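Long-range contacts in alginate lyase AlgAT5 (Defluviitalea, PDB 5ZQI), which cleaves alginate as a polysaccharide lyase of family 7, probably by beta-elimination of the glycosidic bond between uronic acid units: residues 146-151 / 204-209; 150-155 / 258-263. All coordinates share one frame; numbering follows the deposited sequence.

Contact 1. Residues 146-151 / 204-209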
loop_
_atom_site.group_PDB
_atom_site.type_symbol
_atom_site.label_atom_id
_atom_site.label_comp_id
_atom_site.label_asym_id
_atom_site.label_seq_id
_atom_site.Cartn_x
_atom_site.Cartn_y
_atom_site.Cartn_z
ATOM N N ILE A 146 5.683 -6.077 6.753
ATOM C CA ILE A 146 6.143 -6.972 5.698
ATOM C C ILE A 146 5.002 -7.211 4.721
ATOM O O ILE A 146 3.898 -7.606 5.127
ATOM C CB ILE A 146 6.645 -8.316 6.236
ATOM C CG1 ILE A 146 7.622 -8.119 7.371
ATOM C CG2 ILE A 146 7.326 -9.068 5.083
ATOM C CD1 ILE A 146 8.040 -9.410 8.088
ATOM N N ILE A 147 5.246 -6.952 3.443
ATOM C CA ILE A 147 4.262 -7.198 2.397
ATOM C C ILE A 147 4.856 -8.180 1.392
ATOM O O ILE A 147 5.944 -7.945 0.862
ATOM C CB ILE A 147 3.846 -5.920 1.649
ATOM C CG1 ILE A 147 3.600 -4.720 2.556
ATOM C CG2 ILE A 147 2.591 -6.228 0.801
ATOM C CD1 ILE A 147 3.312 -3.465 1.764
ATOM N N ASP A 148 4.150 -9.285 1.134
ATOM C CA ASP A 148 4.506 -10.316 0.161
ATOM C C ASP A 148 3.477 -10.168 -0.950
ATOM O O ASP A 148 2.287 -10.397 -0.716
ATOM C CB ASP A 148 4.465 -11.667 0.859
ATOM C CG ASP A 148 4.755 -12.812 -0.036
ATOM O OD1 ASP A 148 5.036 -12.611 -1.227
ATOM O OD2 ASP A 148 4.770 -13.951 0.514
ATOM N N GLN A 149 3.898 -9.709 -2.132
ATOM C CA GLN A 149 2.936 -9.248 -3.133
ATOM C C GLN A 149 3.529 -9.373 -4.526
ATOM O O GLN A 149 4.720 -9.660 -4.693
ATOM C CB GLN A 149 2.501 -7.798 -2.843
ATOM C CG GLN A 149 3.658 -6.759 -2.916
ATOM C CD GLN A 149 3.214 -5.361 -2.587
ATOM O OE1 GLN A 149 2.049 -5.010 -2.744
ATOM N NE2 GLN A 149 4.131 -4.563 -2.103
ATOM N N LYS A 150 2.678 -9.168 -5.538
ATOM C CA LYS A 150 3.135 -9.004 -6.916
ATOM C C LYS A 150 2.299 -7.910 -7.551
ATOM O O LYS A 150 1.123 -7.763 -7.216
ATOM C CB LYS A 150 3.050 -10.291 -7.704
ATOM C CG LYS A 150 1.644 -10.812 -7.911
ATOM C CD LYS A 150 1.668 -12.149 -8.646
ATOM C CE LYS A 150 0.283 -12.716 -8.773
ATOM N NZ LYS A 150 0.344 -14.096 -9.363
ATOM N N ILE A 151 2.911 -7.078 -8.379
ATOM C CA ILE A 151 2.188 -6.033 -9.100
ATOM C C ILE A 151 1.805 -6.585 -10.467
ATOM O O ILE A 151 2.657 -7.148 -11.170
ATOM C CB ILE A 151 3.027 -4.754 -9.223
ATOM C CG1 ILE A 151 3.492 -4.275 -7.843
ATOM C CG2 ILE A 151 2.221 -3.682 -9.993
ATOM C CD1 ILE A 151 4.670 -3.281 -7.905
ATOM N N ARG A 204 6.490 -12.128 -7.820
ATOM C CA ARG A 204 6.293 -12.059 -6.378
ATOM C C ARG A 204 7.556 -11.549 -5.691
ATOM O O ARG A 204 8.675 -11.957 -6.017
ATOM C CB ARG A 204 5.912 -13.454 -5.840
ATOM C CG ARG A 204 5.309 -13.470 -4.430
ATOM C CD ARG A 204 4.607 -14.785 -4.142
ATOM N NE ARG A 204 4.378 -14.969 -2.721
ATOM C CZ ARG A 204 3.769 -16.008 -2.196
ATOM N NH1 ARG A 204 3.328 -16.987 -2.981
ATOM N NH2 ARG A 204 3.570 -16.067 -0.883
ATOM N N PHE A 205 7.366 -10.634 -4.743
ATOM C CA PHE A 205 8.477 -10.128 -3.944
ATOM C C PHE A 205 7.994 -9.827 -2.532
ATOM O O PHE A 205 6.793 -9.630 -2.284
ATOM C CB PHE A 205 9.132 -8.858 -4.548
ATOM C CG PHE A 205 8.255 -7.641 -4.591
ATOM C CD1 PHE A 205 7.496 -7.392 -5.678
ATOM C CD2 PHE A 205 8.256 -6.679 -3.576
ATOM C CE1 PHE A 205 6.684 -6.224 -5.770
ATOM C CE2 PHE A 205 7.461 -5.554 -3.661
ATOM C CZ PHE A 205 6.634 -5.357 -4.745
ATOM N N THR A 206 8.950 -9.748 -1.615
ATOM C CA THR A 206 8.689 -9.245 -0.278
ATOM C C THR A 206 9.384 -7.914 -0.078
ATOM O O THR A 206 10.532 -7.726 -0.492
ATOM C CB THR A 206 9.134 -10.237 0.799
ATOM O OG1 THR A 206 10.555 -10.382 0.815
ATOM C CG2 THR A 206 8.513 -11.564 0.532
ATOM N N VAL A 207 8.685 -6.994 0.571
ATOM C CA VAL A 207 9.260 -5.738 1.012
ATOM C C VAL A 207 8.994 -5.608 2.501
ATOM O O VAL A 207 7.876 -5.852 2.970
ATOM C CB VAL A 207 8.715 -4.545 0.211
ATOM C CG1 VAL A 207 7.208 -4.405 0.287
ATOM C CG2 VAL A 207 9.417 -3.263 0.644
ATOM N N LYS A 208 10.048 -5.310 3.251
ATOM C CA LYS A 208 9.958 -5.103 4.691
ATOM C C LYS A 208 10.420 -3.689 5.030
ATOM O O LYS A 208 11.491 -3.254 4.590
ATOM C CB LYS A 208 10.802 -6.133 5.454
ATOM C CG LYS A 208 10.775 -5.948 6.958
ATOM C CD LYS A 208 11.425 -7.086 7.735
ATOM C CE LYS A 208 12.896 -7.205 7.444
ATOM N NZ LYS A 208 13.529 -8.104 8.453
ATOM N N ILE A 209 9.621 -2.986 5.822
ATOM C CA ILE A 209 9.884 -1.625 6.272
ATOM C C ILE A 209 9.985 -1.669 7.789
ATOM O O ILE A 209 9.072 -2.183 8.448
ATOM C CB ILE A 209 8.774 -0.661 5.821
ATOM C CG1 ILE A 209 8.608 -0.694 4.303
ATOM C CG2 ILE A 209 9.098 0.759 6.344
ATOM C CD1 ILE A 209 7.428 0.128 3.807
#
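A chi1 of 178° swings the Asp148 carboxylate away from its own amide nitrogen, and Arg204, extended from CG to NE (chi1 -164°), folds its guanidinium back along the strand pair to meet that carboxylate, although the cross-strand neighbour of Asp148 is Thr206. Arg204 grips side-on: its NE donates to Asp148 OD1 at 2.9 Å and its NH2 to Asp148 OD2 at 2.8 Å, both bonds nearly straight. The two oxygens lie close to the guanidinium plane, but the planes of the groups are turned 34° apart; NE reaches OD1 on the syn side but somewhat out of the carboxylate plane, and NH2 meets OD2 from farther above it. OD2 has a second donor in Asn263, and the ring of Tyr262 makes a cation-pi contact with Arg204. On the same face, CG1 of Ile146 lies alongside the aliphatic part of Lys208, 3.9 Å from its CG.

The strands are joined by two hydrogen-bonded pairs, Ile147 with Val207 and Gln149 with Phe205; Ile147 N to Val207 O measures 2.9 Å. The side chains of these four residues occupy the buried face, towards the opposing sheet of the beta-sandwich. There CG of Gln149 sits over one face of the Phe205 ring, 4.2 Å from its centroid, a CH-pi contact, while Ile151 CD1 comes to the ring edge, 4.2 Å from Phe205 CE1. The amide of Gln149 is satisfied beyond this pair: OE1 accepts from Asn259 and NE2 donates to Val163 O in the facing sheet. CG1 of Val207 packs 3.9 Å from Ile147 CB.

The two faces thus differ in chemistry: a bidentate salt bridge on the partly exposed side is likely to keep Asp148 ionised, while a buried amide, bonded at both ends, lies among aromatic and aliphatic groups on the other.

Contact 2. Residues 150-155 / 258-263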
loop_
_atom_site.group_PDB
_atom_site.type_symbol
_atom_site.label_atom_id
_atom_site.label_comp_id
_atom_site.label_asym_id
_atom_site.label_seq_id
_atom_site.Cartn_x
_atom_site.Cartn_y
_atom_site.Cartn_z
ATOM N N LYS A 150 2.678 -9.168 -5.538
ATOM C CA LYS A 150 3.135 -9.004 -6.916
ATOM C C LYS A 150 2.299 -7.910 -7.551
ATOM O O LYS A 150 1.123 -7.763 -7.216
ATOM C CB LYS A 150 3.050 -10.291 -7.704
ATOM C CG LYS A 150 1.644 -10.812 -7.911
ATOM C CD LYS A 150 1.668 -12.149 -8.646
ATOM C CE LYS A 150 0.283 -12.716 -8.773
ATOM N NZ LYS A 150 0.344 -14.096 -9.363
ATOM N N ILE A 151 2.911 -7.078 -8.379
ATOM C CA ILE A 151 2.188 -6.033 -9.100
ATOM C C ILE A 151 1.805 -6.585 -10.467
ATOM O O ILE A 151 2.657 -7.148 -11.170
ATOM C CB ILE A 151 3.027 -4.754 -9.223
ATOM C CG1 ILE A 151 3.492 -4.275 -7.843
ATOM C CG2 ILE A 151 2.221 -3.682 -9.993
ATOM C CD1 ILE A 151 4.670 -3.281 -7.905
ATOM N N THR A 152 0.520 -6.476 -10.837
ATOM C CA THR A 152 0.028 -7.173 -12.020
ATOM C C THR A 152 -0.425 -6.281 -13.169
ATOM O O THR A 152 -0.561 -6.783 -14.291
ATOM C CB THR A 152 -1.129 -8.116 -11.663
ATOM O OG1 THR A 152 -2.166 -7.391 -10.989
ATOM C CG2 THR A 152 -0.657 -9.233 -10.734
ATOM N N HIS A 153 -0.632 -4.985 -12.942
ATOM C CA HIS A 153 -1.134 -4.135 -14.013
ATOM C C HIS A 153 -0.797 -2.691 -13.679
ATOM O O HIS A 153 -0.797 -2.290 -12.512
ATOM C CB HIS A 153 -2.650 -4.310 -14.198
ATOM C CG HIS A 153 -3.163 -3.887 -15.539
ATOM N ND1 HIS A 153 -3.303 -4.755 -16.604
ATOM C CD2 HIS A 153 -3.631 -2.692 -15.966
ATOM C CE1 HIS A 153 -3.798 -4.100 -17.639
ATOM N NE2 HIS A 153 -3.987 -2.842 -17.284
ATOM N N LEU A 154 -0.510 -1.913 -14.725
ATOM C CA LEU A 154 -0.127 -0.512 -14.642
ATOM C C LEU A 154 -0.959 0.306 -15.604
ATOM O O LEU A 154 -1.371 -0.186 -16.657
ATOM C CB LEU A 154 1.358 -0.298 -14.994
ATOM C CG LEU A 154 2.383 -0.963 -14.068
ATOM C CD1 LEU A 154 3.770 -0.767 -14.669
ATOM C CD2 LEU A 154 2.294 -0.419 -12.677
ATOM N N PRO A 155 -1.216 1.585 -15.310
ATOM C CA PRO A 155 -1.806 2.460 -16.331
ATOM C C PRO A 155 -0.913 2.517 -17.566
ATOM O O PRO A 155 0.304 2.320 -17.488
ATOM C CB PRO A 155 -1.903 3.818 -15.627
ATOM C CG PRO A 155 -1.971 3.477 -14.147
ATOM C CD PRO A 155 -1.024 2.279 -14.022
ATOM N N GLU A 258 -3.076 -2.530 -10.484
ATOM C CA GLU A 258 -3.553 -3.696 -9.762
ATOM C C GLU A 258 -2.371 -4.441 -9.161
ATOM O O GLU A 258 -1.311 -4.567 -9.790
ATOM C CB GLU A 258 -4.362 -4.618 -10.669
ATOM C CG GLU A 258 -5.035 -5.789 -9.941
ATOM C CD GLU A 258 -5.969 -6.526 -10.866
ATOM O OE1 GLU A 258 -5.536 -7.568 -11.420
ATOM O OE2 GLU A 258 -7.128 -6.084 -11.073
ATOM N N ASN A 259 -2.577 -4.959 -7.945
ATOM C CA ASN A 259 -1.614 -5.851 -7.309
ATOM C C ASN A 259 -2.345 -6.933 -6.519
ATOM O O ASN A 259 -3.558 -6.888 -6.310
ATOM C CB ASN A 259 -0.617 -5.063 -6.430
ATOM C CG ASN A 259 -1.252 -4.450 -5.195
ATOM O OD1 ASN A 259 -2.397 -4.040 -5.187
ATOM N ND2 ASN A 259 -0.487 -4.415 -4.114
ATOM N N GLU A 260 -1.591 -7.949 -6.117
ATOM C CA GLU A 260 -2.099 -9.088 -5.363
ATOM C C GLU A 260 -1.191 -9.257 -4.151
ATOM O O GLU A 260 0.031 -9.372 -4.305
ATOM C CB GLU A 260 -2.125 -10.357 -6.218
ATOM C CG GLU A 260 -3.008 -10.237 -7.448
ATOM C CD GLU A 260 -3.271 -11.542 -8.180
ATOM O OE1 GLU A 260 -2.991 -12.631 -7.604
ATOM O OE2 GLU A 260 -3.756 -11.469 -9.325
ATOM N N ILE A 261 -1.782 -9.234 -2.957
ATOM C CA ILE A 261 -1.046 -9.389 -1.697
ATOM C C ILE A 261 -1.319 -10.797 -1.164
ATOM O O ILE A 261 -2.468 -11.156 -0.870
ATOM C CB ILE A 261 -1.417 -8.314 -0.645
ATOM C CG1 ILE A 261 -1.116 -6.931 -1.224
ATOM C CG2 ILE A 261 -0.704 -8.609 0.685
ATOM C CD1 ILE A 261 -1.314 -5.772 -0.217
ATOM N N TYR A 262 -0.250 -11.563 -0.977
ATOM C CA TYR A 262 -0.285 -12.928 -0.460
ATOM C C TYR A 262 -0.162 -12.999 1.051
ATOM O O TYR A 262 -0.827 -13.834 1.681
ATOM C CB TYR A 262 0.867 -13.727 -1.087
ATOM C CG TYR A 262 0.682 -14.070 -2.529
ATOM C CD1 TYR A 262 0.946 -13.143 -3.520
ATOM C CD2 TYR A 262 0.212 -15.324 -2.908
ATOM C CE1 TYR A 262 0.698 -13.443 -4.785
ATOM C CE2 TYR A 262 0.018 -15.649 -4.215
ATOM C CZ TYR A 262 0.208 -14.724 -5.135
ATOM O OH TYR A 262 0.056 -15.045 -6.509
ATOM N N ASN A 263 0.658 -12.127 1.642
ATOM C CA ASN A 263 0.872 -12.081 3.077
ATOM C C ASN A 263 1.135 -10.633 3.452
ATOM O O ASN A 263 1.705 -9.868 2.670
ATOM C CB ASN A 263 2.057 -12.976 3.523
ATOM C CG ASN A 263 1.837 -14.463 3.234
ATOM O OD1 ASN A 263 1.094 -15.166 3.935
ATOM N ND2 ASN A 263 2.481 -14.947 2.185
HETATM O O HOH W 1 -2.360 -14.851 -9.209
#
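Strands 150-153 and 258-261 run antiparallel at 150°, with Lys150 and Glu260 exchanging two backbone hydrogen bonds, of which Lys150 N to Glu260 O is 2.9 Å long. Beyond Lys150 CG, which stands between the backbone N and the carbonyl carbon (chi1 65°), the extended chain carries NZ to Tyr262 OH, 3.0 Å away, and CE approaches the edge of the tyrosine ring. Glu260 lies alongside the lysine, but its OE1 is 4.0 Å from Lys150 NZ, beyond a salt bridge; a water accepts from NZ and donates to OE1 to join them. OE1 also accepts from Asn96. Were Lys150 cut back to an alanine, Tyr262 OH and the bridging water would probably lose their ammonium donor, and Glu260 its nearby positive charge.

Further along, the pairing is interrupted by a classic beta bulge in this sheet of the sandwich: Thr152 and His153 both face Glu258. Glu258 O accepts from Thr152 N at 2.8 Å and from His153 N at 3.3 Å, the two amides approaching from the same face of the carbonyl plane. Glu258 N returns a bond to His153 O at 3.1 Å. Thr152 OG1 sits near both Glu258 O and OE1, at weak hydrogen-bonding distances. On the buried face, Asn259 CB rests against Lys150 O, 3.3 Å away, and the Asn259 side chain packs on Val163 of the facing sheet.

Contacts 1 and 2, their centres about 10 Å apart, lie on either side of one strand, 142-153, in the seven-stranded antiparallel sheet of the beta-sandwich. Along the chain the shared strand comes first, then 205-212, then 256-269, so the central strand is flanked by two that follow it much later in the sequence. Residues 150-151 belong to both contacts. Direct contacts also tie them together: Asp148 O probably accepts from Tyr262 N, and Arg204 NH2 packs near Asn263 ND2. The middle of this sheet is therefore built from well-separated parts of the sequence, all within the alginate lyase family region.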